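Local coordinates for protein phosphodiesterase (Pseudomonas aeruginosa, PDB 4G75) that kills competing bacteria as a colicin M-like bacteriocin, probably by degrading peptidoglycan precursors as a metal-dependent phosphodiesterase, at residues H150-G156 with F269-Y275; P93-Y97 with R131-D135; G208-E213 with S248-T252; Y49-W54 with V141-A145. Where two conformers were deposited one is given. Residue numbers count along the deposited sequence, not the author numbering.

A single helix can organise a fold by lending its two ends to different neighbours, and helix 143-153 does so here. Its N-terminal end meets the loop after helix 34-49 in contact 4, and its C-terminal end meets the loop before strand 275-278 in contact 1, the two centres about 19 Å apart. Contact 2, which closes within the chain span of contact 4, touches that contact where Asp96 OD1 lies 2.7 Å from Thr143 OG1, probably a hydrogen bond. Contact 3, closing within the span of contact 1, holds two of the three protein ligands of the magnesium ion and touches contact 4, their centres about 13 Å apart. The helical N-terminal half is thereby joined to the metal-binding part of the colicin M family region.

Contact 1 of 4, residues H150-G156 with F269-Y275; sequences HYLTGKG and FKDTTPY
A carbonyl near the C-terminal end of helix 143-153 receives the chain that leads into strand 275-278. Gly154 N is hydrogen-bonded to His150 O (2.8 Å); Lys155 then takes positive phi (54/42), and Gly156 (89/-5) a conformation that calls for glycine. Opposite, a type I turn from Phe269 to Thr272 is closed by Thr272 N and Thr272 OG1, 3.0 and 2.8 Å from Phe269 O. Leu152 faces Thr272 (CA atoms 4.1 Å apart) and Gly156 faces Tyr275 (4.5 Å).

The direct hydrogen bond runs from Thr273 N to Tyr151 O, 3.0 Å. Water 1 links Gly156 N, His150 O and Thr273 O; water 2 links Lys155 N, Tyr151 O and Asp271 O. Water 3 joins Lys155 NZ to Asp271 OD2, which at 4.0 Å are beyond salt-bridge range.

Strand 275-278 begins at Tyr275, paired with Tyr243 in the mixed sheet, so the contact joins helix to sheet.

One T-shaped pair and two CH-pi contacts supply the aromatic part. His150 (chi1 t) sets its edge against the face of Tyr275 (chi1 p), centroids 4.3 Å apart, planes at 71°. Thr272 CG2 makes a CH-pi contact 3.5 Å from the Tyr151 ring centroid, and Leu152 CD1 lies 4.0 Å from that of Phe269. Tyr275 OH and His150 NE2 bond elsewhere, to Ala147 O and Lys157 O.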
loop_
_atom_site.group_PDB
_atom_site.type_symbol
_atom_site.label_atom_id
_atom_site.label_comp_id
_atom_site.label_asym_id
_atom_site.label_seq_id
_atom_site.Cartn_x
_atom_site.Cartn_y
_atom_site.Cartn_z
ATOM N N HIS A 150 -6.016 -2.772 -6.669
ATOM C CA HIS A 150 -5.461 -3.082 -7.982
ATOM C C HIS A 150 -5.443 -4.587 -8.266
ATOM O O HIS A 150 -5.533 -5.025 -9.419
ATOM C CB HIS A 150 -4.060 -2.492 -8.150
ATOM C CG HIS A 150 -3.569 -2.545 -9.562
ATOM N ND1 HIS A 150 -3.879 -1.576 -10.491
ATOM C CD2 HIS A 150 -2.834 -3.475 -10.216
ATOM C CE1 HIS A 150 -3.330 -1.892 -11.651
ATOM N NE2 HIS A 150 -2.695 -3.043 -11.511
ATOM N N TYR A 151 -5.312 -5.377 -7.210
ATOM C CA TYR A 151 -5.412 -6.828 -7.311
ATOM C C TYR A 151 -6.811 -7.213 -7.812
ATOM O O TYR A 151 -6.969 -8.067 -8.697
ATOM C CB TYR A 151 -5.128 -7.421 -5.929
ATOM C CG TYR A 151 -5.256 -8.916 -5.796
ATOM C CD1 TYR A 151 -4.501 -9.778 -6.591
ATOM C CD2 TYR A 151 -6.089 -9.471 -4.835
ATOM C CE1 TYR A 151 -4.610 -11.155 -6.450
ATOM C CE2 TYR A 151 -6.200 -10.845 -4.683
ATOM C CZ TYR A 151 -5.462 -11.678 -5.491
ATOM O OH TYR A 151 -5.570 -13.042 -5.336
ATOM N N LEU A 152 -7.826 -6.549 -7.267
ATOM C CA LEU A 152 -9.214 -6.857 -7.610
ATOM C C LEU A 152 -9.642 -6.376 -8.994
ATOM O O LEU A 152 -10.457 -7.024 -9.651
ATOM C CB LEU A 152 -10.175 -6.263 -6.568
ATOM C CG LEU A 152 -9.971 -6.679 -5.111
ATOM C CD1 LEU A 152 -11.159 -6.227 -4.262
ATOM C CD2 LEU A 152 -9.763 -8.172 -4.983
ATOM N N THR A 153 -9.094 -5.246 -9.439
ATOM C CA THR A 153 -9.638 -4.564 -10.609
ATOM C C THR A 153 -8.620 -4.089 -11.648
ATOM O O THR A 153 -9.007 -3.604 -12.713
ATOM C CB THR A 153 -10.480 -3.332 -10.184
ATOM O OG1 THR A 153 -9.644 -2.410 -9.470
ATOM C CG2 THR A 153 -11.645 -3.754 -9.295
ATOM N N GLY A 154 -7.331 -4.206 -11.345
ATOM C CA GLY A 154 -6.302 -3.697 -12.241
ATOM C C GLY A 154 -5.996 -4.582 -13.442
ATOM O O GLY A 154 -5.284 -4.173 -14.356
ATOM N N LYS A 155 -6.539 -5.794 -13.441
ATOM C CA LYS A 155 -6.393 -6.712 -14.577
ATOM C C LYS A 155 -4.937 -6.938 -14.979
ATOM O O LYS A 155 -4.610 -6.956 -16.167
ATOM C CB LYS A 155 -7.199 -6.216 -15.779
ATOM C CG LYS A 155 -8.698 -6.198 -15.529
ATOM C CD LYS A 155 -9.475 -5.937 -16.821
ATOM C CE LYS A 155 -10.938 -6.308 -16.661
ATOM N NZ LYS A 155 -11.750 -5.899 -17.835
ATOM N N GLY A 156 -4.069 -7.094 -13.987
ATOM C CA GLY A 156 -2.713 -7.547 -14.239
ATOM C C GLY A 156 -1.706 -6.449 -14.536
ATOM O O GLY A 156 -0.515 -6.722 -14.670
ATOM N N PHE A 269 -15.382 -10.254 -7.557
ATOM C CA PHE A 269 -14.513 -9.450 -8.394
ATOM C C PHE A 269 -13.827 -10.410 -9.352
ATOM O O PHE A 269 -12.713 -10.861 -9.112
ATOM C CB PHE A 269 -13.496 -8.691 -7.534
ATOM C CG PHE A 269 -14.068 -7.476 -6.853
ATOM C CD1 PHE A 269 -13.877 -6.211 -7.386
ATOM C CD2 PHE A 269 -14.800 -7.601 -5.680
ATOM C CE1 PHE A 269 -14.405 -5.086 -6.760
ATOM C CE2 PHE A 269 -15.336 -6.482 -5.052
ATOM C CZ PHE A 269 -15.130 -5.225 -5.588
ATOM N N LYS A 270 -14.532 -10.737 -10.433
ATOM C CA LYS A 270 -14.145 -11.834 -11.310
ATOM C C LYS A 270 -12.861 -11.587 -12.097
ATOM O O LYS A 270 -12.319 -12.506 -12.707
ATOM C CB LYS A 270 -15.297 -12.174 -12.256
ATOM C CG LYS A 270 -16.560 -12.629 -11.537
ATOM C CD LYS A 270 -17.545 -13.259 -12.509
ATOM C CE LYS A 270 -18.691 -13.944 -11.781
ATOM N NZ LYS A 270 -19.670 -14.535 -12.742
ATOM N N ASP A 271 -12.373 -10.352 -12.085
ATOM C CA ASP A 271 -11.128 -10.035 -12.784
ATOM C C ASP A 271 -9.903 -10.055 -11.875
ATOM O O ASP A 271 -8.802 -9.752 -12.320
ATOM C CB ASP A 271 -11.239 -8.675 -13.475
ATOM C CG ASP A 271 -12.342 -8.644 -14.510
ATOM O OD1 ASP A 271 -12.405 -9.578 -15.336
ATOM O OD2 ASP A 271 -13.139 -7.684 -14.497
ATOM N N THR A 272 -10.093 -10.411 -10.607
ATOM C CA THR A 272 -8.986 -10.450 -9.652
ATOM C C THR A 272 -7.826 -11.282 -10.177
ATOM O O THR A 272 -8.013 -12.418 -10.606
ATOM C CB THR A 272 -9.423 -11.039 -8.302
ATOM O OG1 THR A 272 -10.432 -10.205 -7.719
ATOM C CG2 THR A 272 -8.234 -11.136 -7.348
ATOM N N THR A 273 -6.622 -10.724 -10.130
ATOM C CA THR A 273 -5.445 -11.458 -10.591
ATOM C C THR A 273 -4.164 -10.806 -10.074
ATOM O O THR A 273 -4.110 -9.585 -9.906
ATOM C CB THR A 273 -5.421 -11.561 -12.131
ATOM O OG1 THR A 273 -4.531 -12.610 -12.538
ATOM C CG2 THR A 273 -5.001 -10.240 -12.762
ATOM N N PRO A 274 -3.136 -11.616 -9.797
ATOM C CA PRO A 274 -1.868 -11.038 -9.347
ATOM C C PRO A 274 -1.303 -10.070 -10.381
ATOM O O PRO A 274 -1.628 -10.145 -11.572
ATOM C CB PRO A 274 -0.955 -12.262 -9.216
ATOM C CG PRO A 274 -1.895 -13.403 -8.981
ATOM C CD PRO A 274 -3.085 -13.090 -9.841
ATOM N N TYR A 275 -0.454 -9.158 -9.930
ATOM C CA TYR A 275 0.207 -8.245 -10.853
ATOM C C TYR A 275 1.588 -7.911 -10.312
ATOM O O TYR A 275 1.810 -7.993 -9.110
ATOM C CB TYR A 275 -0.609 -6.969 -11.021
ATOM C CG TYR A 275 -0.768 -6.186 -9.742
ATOM C CD1 TYR A 275 0.079 -5.121 -9.443
ATOM C CD2 TYR A 275 -1.757 -6.517 -8.828
ATOM C CE1 TYR A 275 -0.067 -4.399 -8.266
ATOM C CE2 TYR A 275 -1.913 -5.797 -7.647
ATOM C CZ TYR A 275 -1.068 -4.739 -7.379
ATOM O OH TYR A 275 -1.221 -4.040 -6.213
HETATM O O HOH W 1 -4.404 -7.096 -11.169
HETATM O O HOH W 2 -7.734 -7.411 -11.503
HETATM O O HOH W 3 -14.373 -6.361 -16.449
#

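Contact 2 of 4, residues P93-Y97 with R131-D135; sequences PQADY and RPKID
Helix-against-turn packing is illustrated where helix 81-102 receives a type I beta turn, Arg131 to Ile134, closed by Ile134 N to Arg131 O at 3.1 Å. The helix is kinked at Pro93, whose O accepts Tyr97 N at 3.0 Å. Tyr97 and Ile134 are the nearest pair, CA atoms 6.3 Å apart. With chi1 t, Tyr97 turns its ring face to the turn: Ile134 CA makes a CH-pi contact 4.1 Å from the ring centroid, while Ile134, chi1 m, puts CG2 3.9 Å from Tyr97 CB. Gln94, t then p, brings OE1 to 3.6 Å from Ile134 CD1, which chi2 t extends, and its NE2 bonds Asn98. The Arg131 side chain (m, t, m) reaches back over the helix, NH2 4.0 Å from Pro93 CG, and its guanidinium bonds Phe90 O and makes a cation-pi contact with the Phe90 ring. Waters complete the surface contact: water 4 joins Gln94 OE1 to Arg131 NH1, water 6 joins Tyr97 OH to Lys133 O, and water 5 lies 2.7 Å from both Tyr97 OH and Asp135 OD1.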
loop_
_atom_site.group_PDB
_atom_site.type_symbol
_atom_site.label_atom_id
_atom_site.label_comp_id
_atom_site.label_asym_id
_atom_site.label_seq_id
_atom_site.Cartn_x
_atom_site.Cartn_y
_atom_site.Cartn_z
ATOM N N PRO A 93 -7.651 3.628 -4.443
ATOM C CA PRO A 93 -6.452 3.820 -5.272
ATOM C C PRO A 93 -6.317 5.249 -5.779
ATOM O O PRO A 93 -5.197 5.715 -6.003
ATOM C CB PRO A 93 -6.682 2.885 -6.468
ATOM C CG PRO A 93 -7.726 1.942 -6.045
ATOM C CD PRO A 93 -8.564 2.622 -5.006
ATOM N N GLN A 94 -7.439 5.932 -5.973
ATOM C CA GLN A 94 -7.399 7.313 -6.435
ATOM C C GLN A 94 -6.871 8.233 -5.339
ATOM O O GLN A 94 -6.097 9.146 -5.610
ATOM C CB GLN A 94 -8.777 7.775 -6.920
ATOM C CG GLN A 94 -8.786 9.199 -7.474
ATOM C CD GLN A 94 -8.064 9.302 -8.806
ATOM O OE1 GLN A 94 -8.435 8.647 -9.776
ATOM N NE2 GLN A 94 -7.015 10.121 -8.852
ATOM N N ALA A 95 -7.274 7.976 -4.096
ATOM C CA ALA A 95 -6.764 8.735 -2.959
ATOM C C ALA A 95 -5.247 8.568 -2.841
ATOM O O ALA A 95 -4.510 9.530 -2.621
ATOM C CB ALA A 95 -7.445 8.283 -1.666
ATOM N N ASP A 96 -4.781 7.337 -2.987
ATOM C CA ASP A 96 -3.351 7.096 -2.909
ATOM C C ASP A 96 -2.621 7.861 -4.004
ATOM O O ASP A 96 -1.572 8.485 -3.759
ATOM C CB ASP A 96 -3.025 5.608 -3.013
ATOM C CG ASP A 96 -1.574 5.325 -2.678
ATOM O OD1 ASP A 96 -1.238 5.374 -1.475
ATOM O OD2 ASP A 96 -0.779 5.081 -3.611
ATOM N N TYR A 97 -3.173 7.810 -5.210
ATOM C CA TYR A 97 -2.544 8.456 -6.353
ATOM C C TYR A 97 -2.579 9.975 -6.222
ATOM O O TYR A 97 -1.678 10.666 -6.699
ATOM C CB TYR A 97 -3.192 8.020 -7.666
ATOM C CG TYR A 97 -2.375 8.439 -8.862
ATOM C CD1 TYR A 97 -1.129 7.875 -9.096
ATOM C CD2 TYR A 97 -2.833 9.419 -9.740
ATOM C CE1 TYR A 97 -0.357 8.263 -10.180
ATOM C CE2 TYR A 97 -2.066 9.813 -10.834
ATOM C CZ TYR A 97 -0.829 9.226 -11.044
ATOM O OH TYR A 97 -0.053 9.611 -12.117
ATOM N N ARG A 131 -8.265 2.969 -15.512
ATOM C CA ARG A 131 -7.606 4.202 -15.101
ATOM C C ARG A 131 -6.086 4.042 -15.223
ATOM O O ARG A 131 -5.381 3.938 -14.221
ATOM C CB ARG A 131 -8.008 4.558 -13.662
ATOM C CG ARG A 131 -9.512 4.795 -13.484
ATOM C CD ARG A 131 -9.898 5.104 -12.034
ATOM N NE ARG A 131 -9.854 3.919 -11.178
ATOM C CZ ARG A 131 -10.094 3.936 -9.868
ATOM N NH1 ARG A 131 -10.404 5.078 -9.260
ATOM N NH2 ARG A 131 -10.025 2.816 -9.164
ATOM N N PRO A 132 -5.577 4.032 -16.466
ATOM C CA PRO A 132 -4.176 3.683 -16.731
ATOM C C PRO A 132 -3.188 4.685 -16.140
ATOM O O PRO A 132 -2.034 4.328 -15.926
ATOM C CB PRO A 132 -4.085 3.715 -18.265
ATOM C CG PRO A 132 -5.497 3.805 -18.759
ATOM C CD PRO A 132 -6.278 4.466 -17.682
ATOM N N LYS A 133 -3.633 5.914 -15.888
ATOM C CA LYS A 133 -2.762 6.935 -15.312
ATOM C C LYS A 133 -2.325 6.588 -13.890
ATOM O O LYS A 133 -1.262 7.011 -13.436
ATOM C CB LYS A 133 -3.448 8.302 -15.322
ATOM C CG LYS A 133 -3.414 9.009 -16.667
ATOM C CD LYS A 133 -3.741 10.488 -16.514
ATOM C CE LYS A 133 -3.268 11.290 -17.720
ATOM N NZ LYS A 133 -3.181 12.751 -17.429
ATOM N N ILE A 134 -3.149 5.834 -13.175
ATOM C CA ILE A 134 -2.780 5.423 -11.823
ATOM C C ILE A 134 -1.782 4.267 -11.901
ATOM O O ILE A 134 -2.176 3.107 -12.029
ATOM C CB ILE A 134 -4.016 5.015 -11.006
ATOM C CG1 ILE A 134 -5.035 6.160 -10.986
ATOM C CG2 ILE A 134 -3.621 4.635 -9.589
ATOM C CD1 ILE A 134 -6.339 5.800 -10.279
ATOM N N ASP A 135 -0.489 4.582 -11.823
ATOM C CA ASP A 135 0.551 3.600 -12.117
ATOM C C ASP A 135 1.680 3.533 -11.091
ATOM O O ASP A 135 2.627 2.759 -11.251
ATOM C CB ASP A 135 1.136 3.835 -13.519
ATOM C CG ASP A 135 1.857 5.166 -13.644
ATOM O OD1 ASP A 135 1.939 5.914 -12.651
ATOM O OD2 ASP A 135 2.347 5.472 -14.747
HETATM O O HOH W 4 -10.828 7.689 -10.054
HETATM O O HOH W 5 2.414 8.527 -12.164
HETATM O O HOH W 6 0.524 8.525 -14.870
#

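Contact 3 of 4, residues G208-E213 with S248-T252; sequences GNTVGE and SNHRT. With MG (magnesium ion), chain B; EDO (1,2-ethanediol), chain D; EDO (1,2-ethanediol), chain F.
The magnesium site of this bacteriocin lies on the loop between helix 205-208 and strand 213-224, and the contact shows how a second loop can serve a metal site through its water shell. Val211 O (2.2 Å) and Glu213 O (2.4 Å) bind the ion, with waters 9 and 10 at 2.5 Å each; Asp241 completes the protein ligands. Between the two carbonyls Gly212 takes 62/-126, a positive phi that favours glycine; its CA lies 3.4 Å from Asn249 OD1, with which a CB would clash.

Asn249 ends a short 3-10 segment, and its CA is 5.1 Å from that of Asn209. Its side chain (chi1 m) points toward the metal loop: CB lies 3.4 Å from Gly208 O, OD1 accepts from water 8 (2.8 Å), itself bound by Glu213 N (2.9 Å), and ND2 donates to the metal-bound water 9 (3.0 Å). Water 7 joins Asn249 ND2 (3.2 Å) to Thr210 O (2.8 Å). The Arg251 guanidinium forms a salt bridge with Glu55. Two backbone carbonyls, from the loop and the start of strand 213-224, with Asp241 of strand 229-243 and waters, form a mixed carbonyl-carboxylate-water magnesium site, with Asn249 in its second shell.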
loop_
_atom_site.group_PDB
_atom_site.type_symbol
_atom_site.label_atom_id
_atom_site.label_comp_id
_atom_site.label_asym_id
_atom_site.label_seq_id
_atom_site.Cartn_x
_atom_site.Cartn_y
_atom_site.Cartn_z
ATOM N N GLY A 208 5.723 -3.272 4.338
ATOM C CA GLY A 208 5.504 -4.620 4.833
ATOM C C GLY A 208 4.129 -5.162 4.495
ATOM O O GLY A 208 3.958 -6.362 4.270
ATOM N N ASN A 209 3.148 -4.268 4.456
ATOM C CA ASN A 209 1.759 -4.635 4.227
ATOM C C ASN A 209 1.410 -4.556 2.746
ATOM O O ASN A 209 0.283 -4.830 2.351
ATOM C CB ASN A 209 0.861 -3.694 5.034
ATOM C CG ASN A 209 -0.543 -4.232 5.234
ATOM O OD1 ASN A 209 -0.772 -5.443 5.357
ATOM N ND2 ASN A 209 -1.490 -3.325 5.291
ATOM N N THR A 210 2.385 -4.174 1.923
ATOM C CA THR A 210 2.169 -4.056 0.485
ATOM C C THR A 210 3.019 -5.061 -0.299
ATOM O O THR A 210 2.490 -5.950 -0.966
ATOM C CB THR A 210 2.470 -2.621 -0.018
ATOM O OG1 THR A 210 1.674 -1.681 0.722
ATOM C CG2 THR A 210 2.151 -2.492 -1.502
ATOM N N VAL A 211 4.333 -4.897 -0.217
ATOM C CA VAL A 211 5.267 -5.793 -0.892
ATOM C C VAL A 211 5.886 -6.848 0.019
ATOM O O VAL A 211 6.350 -7.872 -0.464
ATOM C CB VAL A 211 6.403 -5.022 -1.591
ATOM C CG1 VAL A 211 5.835 -4.193 -2.739
ATOM C CG2 VAL A 211 7.151 -4.136 -0.591
ATOM N N GLY A 212 5.919 -6.597 1.323
ATOM C CA GLY A 212 6.486 -7.551 2.268
ATOM C C GLY A 212 7.962 -7.826 2.024
ATOM O O GLY A 212 8.775 -6.899 1.987
ATOM N N GLU A 213 8.318 -9.097 1.872
ATOM C CA GLU A 213 9.707 -9.438 1.574
ATOM C C GLU A 213 10.001 -9.206 0.099
ATOM O O GLU A 213 9.274 -9.685 -0.768
ATOM C CB GLU A 213 10.016 -10.893 1.936
ATOM C CG GLU A 213 11.505 -11.214 1.833
ATOM C CD GLU A 213 11.811 -12.700 1.899
ATOM O OE1 GLU A 213 12.255 -13.164 2.970
ATOM O OE2 GLU A 213 11.614 -13.400 0.881
ATOM N N SER A 248 1.423 -13.778 4.172
ATOM C CA SER A 248 2.602 -13.460 4.974
ATOM C C SER A 248 2.651 -11.965 5.288
ATOM O O SER A 248 3.243 -11.541 6.288
ATOM C CB SER A 248 3.882 -13.879 4.241
ATOM O OG SER A 248 5.036 -13.454 4.946
ATOM N N ASN A 249 2.019 -11.169 4.429
ATOM C CA ASN A 249 2.075 -9.714 4.558
ATOM C C ASN A 249 0.948 -9.103 5.379
ATOM O O ASN A 249 0.953 -7.897 5.610
ATOM C CB ASN A 249 2.084 -9.042 3.177
ATOM C CG ASN A 249 3.199 -9.545 2.291
ATOM O OD1 ASN A 249 4.205 -10.067 2.772
ATOM N ND2 ASN A 249 3.028 -9.385 0.985
ATOM N N HIS A 250 -0.010 -9.918 5.816
ATOM C CA HIS A 250 -1.141 -9.402 6.593
ATOM C C HIS A 250 -0.707 -8.940 7.975
ATOM O O HIS A 250 0.095 -9.603 8.644
ATOM C CB HIS A 250 -2.234 -10.469 6.778
ATOM C CG HIS A 250 -2.839 -10.966 5.502
ATOM N ND1 HIS A 250 -3.008 -10.167 4.393
ATOM C CD2 HIS A 250 -3.358 -12.176 5.177
ATOM C CE1 HIS A 250 -3.581 -10.868 3.430
ATOM N NE2 HIS A 250 -3.802 -12.091 3.879
ATOM N N ARG A 251 -1.253 -7.812 8.417
ATOM C CA ARG A 251 -1.061 -7.394 9.797
ATOM C C ARG A 251 -1.801 -8.381 10.706
ATOM O O ARG A 251 -2.858 -8.904 10.349
ATOM C CB ARG A 251 -1.491 -5.940 9.997
ATOM C CG ARG A 251 -0.557 -4.960 9.288
ATOM C CD ARG A 251 -0.741 -3.525 9.754
ATOM N NE ARG A 251 -2.018 -2.953 9.332
ATOM C CZ ARG A 251 -2.371 -1.689 9.544
ATOM N NH1 ARG A 251 -1.544 -0.864 10.174
ATOM N NH2 ARG A 251 -3.551 -1.245 9.130
ATOM N N THR A 252 -1.225 -8.651 11.871
ATOM C CA THR A 252 -1.675 -9.733 12.745
ATOM C C THR A 252 -3.142 -9.649 13.154
ATOM O O THR A 252 -3.883 -10.634 13.091
ATOM C CB THR A 252 -0.821 -9.778 14.029
ATOM O OG1 THR A 252 0.565 -9.782 13.673
ATOM C CG2 THR A 252 -1.141 -11.020 14.844
HETATM MG MG MG B . 6.956 -9.853 -1.325
HETATM C C1 EDO D . -1.258 -8.932 2.355
HETATM O O1 EDO D . -1.189 -9.110 0.936
HETATM C C2 EDO D . -1.019 -7.473 2.712
HETATM O O2 EDO D . -2.054 -6.653 2.159
HETATM C C1 EDO F . 2.779 -7.340 8.471
HETATM O O1 EDO F . 2.931 -6.682 7.208
HETATM C C2 EDO F . 3.406 -8.733 8.409
HETATM O O2 EDO F . 4.831 -8.605 8.291
HETATM O O HOH W 7 0.530 -7.533 0.332
HETATM O O HOH W 8 6.343 -11.110 1.292
HETATM O O HOH W 9 4.473 -10.343 -1.426
HETATM O O HOH W 10 7.345 -12.200 -2.243
#

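Contact 4 of 4, residues Y49-W54 with V141-A145; sequences YVNGDW and VYTPA. With EDO (1,2-ethanediol), chain H.
This is a buried, largely apolar contact, its centre about 7 Å from the centre of the folded chain, between the loop joining helices 34-49 and 55-65 and the residues that lead into and begin helix 143-153. The CA atoms of Gly52 and Val141 come within 4.3 Å, so Val141 CB can sit 3.6 Å from Gly52 N, while Val141 CG2 lies 3.6 Å from Tyr49 O. Water 11 bridges Tyr49 O (2.8 Å) and Val141 O (2.9 Å). Trp54 (chi1 p, chi2 -78°) lays a face of its indole along the helix start: CE2 is 3.6 Å from Pro144 CB, CE3 is 3.6 Å from Ala145 CB, and Ala145 CA makes a CH-pi contact 3.9 Å from the six-membered ring centroid. Tyr142 CE1 packs 4.0 Å from Tyr49 CB, and its OH bonds Arg106 O, as Tyr49 OH bonds Asp88. Gly52, phi 78°, lets the loop turn here: with Gly52 N to Tyr49 O at 2.8 Å and Asp53 N bonded to Ala48 O, it is the C-prime residue of a Schellman motif closing helix 34-49.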
loop_
_atom_site.group_PDB
_atom_site.type_symbol
_atom_site.label_atom_id
_atom_site.label_comp_id
_atom_site.label_asym_id
_atom_site.label_seq_id
_atom_site.Cartn_x
_atom_site.Cartn_y
_atom_site.Cartn_z
ATOM N N TYR A 49 -9.406 5.196 7.295
ATOM C CA TYR A 49 -8.471 5.157 6.167
ATOM C C TYR A 49 -7.327 6.167 6.293
ATOM O O TYR A 49 -6.166 5.846 5.973
ATOM C CB TYR A 49 -9.197 5.346 4.825
ATOM C CG TYR A 49 -10.105 4.203 4.405
ATOM C CD1 TYR A 49 -9.676 2.884 4.469
ATOM C CD2 TYR A 49 -11.383 4.456 3.905
ATOM C CE1 TYR A 49 -10.485 1.847 4.070
ATOM C CE2 TYR A 49 -12.214 3.421 3.500
ATOM C CZ TYR A 49 -11.760 2.119 3.583
ATOM O OH TYR A 49 -12.566 1.080 3.193
ATOM N N VAL A 50 -7.632 7.381 6.755
ATOM C CA VAL A 50 -6.597 8.409 6.806
ATOM C C VAL A 50 -5.484 8.080 7.803
ATOM O O VAL A 50 -4.436 8.710 7.782
ATOM C CB VAL A 50 -7.143 9.840 7.068
ATOM C CG1 VAL A 50 -8.081 10.275 5.950
ATOM C CG2 VAL A 50 -7.822 9.928 8.437
ATOM N N ASN A 51 -5.700 7.095 8.666
ATOM C CA ASN A 51 -4.616 6.610 9.525
ATOM C C ASN A 51 -4.194 5.171 9.209
ATOM O O ASN A 51 -3.543 4.507 10.017
ATOM C CB ASN A 51 -4.949 6.787 11.010
ATOM C CG ASN A 51 -4.725 8.208 11.481
ATOM O OD1 ASN A 51 -3.694 8.817 11.189
ATOM N ND2 ASN A 51 -5.696 8.748 12.203
ATOM N N GLY A 52 -4.561 4.707 8.019
ATOM C CA GLY A 52 -4.124 3.411 7.531
ATOM C C GLY A 52 -4.846 2.211 8.113
ATOM O O GLY A 52 -4.432 1.072 7.899
ATOM N N ASP A 53 -5.927 2.461 8.844
ATOM C CA ASP A 53 -6.710 1.392 9.456
ATOM C C ASP A 53 -7.688 0.855 8.414
ATOM O O ASP A 53 -8.890 1.064 8.521
ATOM C CB ASP A 53 -7.459 1.962 10.666
ATOM C CG ASP A 53 -8.040 0.886 11.568
ATOM O OD1 ASP A 53 -7.474 -0.228 11.637
ATOM O OD2 ASP A 53 -9.067 1.166 12.226
ATOM N N TRP A 54 -7.165 0.164 7.400
ATOM C CA TRP A 54 -7.939 -0.094 6.186
ATOM C C TRP A 54 -8.619 -1.460 6.131
ATOM O O TRP A 54 -9.611 -1.639 5.416
ATOM C CB TRP A 54 -7.052 0.091 4.947
ATOM C CG TRP A 54 -5.977 -0.946 4.801
ATOM C CD1 TRP A 54 -4.795 -1.007 5.480
ATOM C CD2 TRP A 54 -5.985 -2.074 3.912
ATOM N NE1 TRP A 54 -4.069 -2.101 5.073
ATOM C CE2 TRP A 54 -4.776 -2.771 4.109
ATOM C CE3 TRP A 54 -6.896 -2.556 2.968
ATOM C CZ2 TRP A 54 -4.455 -3.923 3.397
ATOM C CZ3 TRP A 54 -6.572 -3.700 2.261
ATOM C CH2 TRP A 54 -5.365 -4.371 2.482
ATOM N N VAL A 141 -0.490 5.868 3.822
ATOM C CA VAL A 141 -1.590 5.174 4.509
ATOM C C VAL A 141 -2.579 4.502 3.562
ATOM O O VAL A 141 -3.274 3.573 3.958
ATOM C CB VAL A 141 -2.379 6.107 5.479
ATOM C CG1 VAL A 141 -1.461 6.663 6.551
ATOM C CG2 VAL A 141 -3.085 7.230 4.719
ATOM N N TYR A 142 -2.647 4.967 2.316
ATOM C CA TYR A 142 -3.603 4.402 1.363
ATOM C C TYR A 142 -2.993 3.306 0.499
ATOM O O TYR A 142 -3.696 2.659 -0.277
ATOM C CB TYR A 142 -4.173 5.478 0.424
ATOM C CG TYR A 142 -4.915 6.625 1.092
ATOM C CD1 TYR A 142 -5.977 6.384 1.953
ATOM C CD2 TYR A 142 -4.573 7.942 0.829
ATOM C CE1 TYR A 142 -6.660 7.420 2.551
ATOM C CE2 TYR A 142 -5.260 8.992 1.417
ATOM C CZ TYR A 142 -6.301 8.719 2.275
ATOM O OH TYR A 142 -6.995 9.748 2.871
ATOM N N THR A 143 -1.688 3.095 0.616
ATOM C CA THR A 143 -0.991 2.244 -0.351
ATOM C C THR A 143 -1.345 0.757 -0.256
ATOM O O THR A 143 -1.576 0.106 -1.282
ATOM C CB THR A 143 0.535 2.454 -0.293
ATOM O OG1 THR A 143 0.844 3.760 -0.803
ATOM C CG2 THR A 143 1.261 1.399 -1.145
ATOM N N PRO A 144 -1.383 0.204 0.964
ATOM C CA PRO A 144 -1.801 -1.201 1.020
ATOM C C PRO A 144 -3.213 -1.403 0.464
ATOM O O PRO A 144 -3.462 -2.376 -0.254
ATOM C CB PRO A 144 -1.750 -1.515 2.514
ATOM C CG PRO A 144 -0.650 -0.606 3.031
ATOM C CD PRO A 144 -0.859 0.683 2.259
ATOM N N ALA A 145 -4.130 -0.499 0.787
ATOM C CA ALA A 145 -5.490 -0.624 0.264
ATOM C C ALA A 145 -5.516 -0.455 -1.251
ATOM O O ALA A 145 -6.238 -1.163 -1.954
ATOM C CB ALA A 145 -6.434 0.376 0.939
HETATM C C1 EDO H . 0.702 5.918 11.334
HETATM O O1 EDO H . 1.306 4.662 11.666
HETATM C C2 EDO H . -0.753 5.698 10.938
HETATM O O2 EDO H . -1.457 5.102 12.036
HETATM O O HOH W 11 -6.105 3.561 4.430
#